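PDB 4Y9V: particle-associated lyase from Acinetobacter bacteriophage AP22, which probably cleaves the capsular polysaccharide of Acinetobacter baumannii as the lyase tailspike of the phage, and binds a saccharide of that capsule. Local coordinates for residues Q281-C285 and C312-R316. Numbering follows the deposited sequence.
Sequences QISNC and CVPCR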
loop_
_atom_site.group_PDB
_atom_site.type_symbol
_atom_site.label_atom_id
_atom_site.label_comp_id
_atom_site.label_asym_id
_atom_site.label_seq_id
_atom_site.Cartn_x
_atom_site.Cartn_y
_atom_site.Cartn_z
ATOM N N GLN A 281 20.142 13.444 -2.879
ATOM C CA GLN A 281 19.396 14.592 -2.392
ATOM C C GLN A 281 18.319 14.937 -3.408
ATOM O O GLN A 281 18.623 15.230 -4.571
ATOM C CB GLN A 281 20.282 15.808 -2.112
ATOM C CG GLN A 281 19.493 16.910 -1.380
ATOM C CD GLN A 281 20.324 18.127 -1.031
ATOM O OE1 GLN A 281 21.364 18.350 -1.631
ATOM N NE2 GLN A 281 19.845 18.919 -0.069
ATOM N N ILE A 282 17.080 14.907 -2.950
ATOM C CA ILE A 282 15.933 15.409 -3.734
ATOM C C ILE A 282 15.740 16.830 -3.227
ATOM O O ILE A 282 15.342 17.028 -2.090
ATOM C CB ILE A 282 14.724 14.474 -3.524
ATOM C CG1 ILE A 282 15.018 13.071 -4.026
ATOM C CG2 ILE A 282 13.509 15.085 -4.216
ATOM C CD1 ILE A 282 13.993 12.031 -3.613
ATOM N N SER A 283 16.141 17.799 -4.061
ATOM C CA SER A 283 16.175 19.213 -3.721
ATOM C C SER A 283 15.044 19.941 -4.417
ATOM O O SER A 283 15.087 20.112 -5.641
ATOM C CB SER A 283 17.501 19.828 -4.119
ATOM O OG SER A 283 18.547 19.326 -3.321
ATOM N N ASN A 284 14.029 20.375 -3.671
ATOM C CA ASN A 284 13.026 21.284 -4.239
ATOM C C ASN A 284 12.334 20.692 -5.473
ATOM O O ASN A 284 12.247 21.339 -6.515
ATOM C CB ASN A 284 13.658 22.638 -4.554
ATOM C CG ASN A 284 14.477 23.146 -3.393
ATOM O OD1 ASN A 284 15.718 23.164 -3.448
ATOM N ND2 ASN A 284 13.803 23.496 -2.311
ATOM N N CYS A 285 11.839 19.458 -5.325
ATOM C CA CYS A 285 11.205 18.729 -6.402
ATOM C C CYS A 285 9.721 18.491 -6.132
ATOM O O CYS A 285 9.246 18.538 -5.000
ATOM C CB CYS A 285 11.861 17.371 -6.611
ATOM S SG CYS A 285 13.549 17.419 -7.250
ATOM N N CYS A 312 13.486 27.491 -5.674
ATOM C CA CYS A 312 13.660 26.329 -4.802
ATOM C C CYS A 312 12.410 26.138 -3.913
ATOM O O CYS A 312 12.373 26.478 -2.738
ATOM C CB CYS A 312 14.922 26.493 -3.981
ATOM S SG CYS A 312 16.437 26.266 -4.974
ATOM N N VAL A 313 11.383 25.580 -4.538
ATOM C CA VAL A 313 10.074 25.365 -3.932
ATOM C C VAL A 313 10.143 24.260 -2.868
ATOM O O VAL A 313 11.029 23.405 -2.887
ATOM C CB VAL A 313 9.057 24.967 -5.028
ATOM C CG1 VAL A 313 8.842 26.118 -6.011
ATOM C CG2 VAL A 313 9.442 23.688 -5.742
ATOM N N PRO A 314 9.128 24.205 -1.991
ATOM C CA PRO A 314 8.983 23.031 -1.116
ATOM C C PRO A 314 8.890 21.750 -1.940
ATOM O O PRO A 314 8.391 21.749 -3.059
ATOM C CB PRO A 314 7.669 23.314 -0.375
ATOM C CG PRO A 314 7.572 24.832 -0.369
ATOM C CD PRO A 314 8.085 25.217 -1.758
ATOM N N CYS A 315 9.337 20.656 -1.338
ATOM C CA CYS A 315 9.138 19.346 -1.958
ATOM C C CYS A 315 7.723 18.841 -1.641
ATOM O O CYS A 315 7.255 18.943 -0.514
ATOM C CB CYS A 315 10.087 18.284 -1.409
ATOM S SG CYS A 315 11.828 18.593 -1.821
ATOM N N ARG A 316 7.101 18.210 -2.637
ATOM C CA ARG A 316 5.751 17.669 -2.414
ATOM C C ARG A 316 5.490 16.595 -3.442
ATOM O O ARG A 316 6.063 16.584 -4.556
ATOM C CB ARG A 316 4.701 18.791 -2.318
ATOM C CG ARG A 316 4.685 19.710 -3.511
ATOM C CD ARG A 316 3.545 20.699 -3.430
ATOM N NE ARG A 316 3.442 21.465 -2.197
ATOM C CZ ARG A 316 3.875 22.710 -2.034
ATOM N NH1 ARG A 316 4.575 23.318 -2.954
ATOM N NH2 ARG A 316 3.574 23.348 -0.908
#
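Asn-284 lays its carboxamide against the side chain of Cys-312, CG to CB 3.4 Å, and its ND2 donates a hydrogen bond to Val-313 O at 2.8 Å; the same carbonyl receives a CA-H...O contact from Asn-284 CA at 3.2 Å. Asn-284 has left-handed backbone angles (58/51), so the chain turns sharply as strand 278-283 ends. Beyond the turn, Cys-285 O accepts a hydrogen bond from Arg-316 N at 3.2 Å and lies 3.1 Å from Cys-315 CA, while Cys-285 N makes a weak hydrogen bond to Cys-315 SG at 3.6 Å. Cys-315 SG packs against the turn, 3.4 Å from Asn-284 N. This corner belongs to the pectin lyase-like parallel beta-helix. Asn-284 OD1 is bound by Asp-307 N, a pocket residue, and Gln-281 NE2 hydrogen-bonds O3 of the glycan's 2-acetamido-2-deoxy-mannuronic acid. Arg-316 hydrogen-bonds Gly-172 O through NH1 and salt-bridges Glu-341 through NE. Strand 278-283 runs between parallel strands 250-255 and 302-305, whereas strand 315-316 pairs with 340-341; Ile-282 and Cys-315 both touch Tyr-288 of strand 288-291.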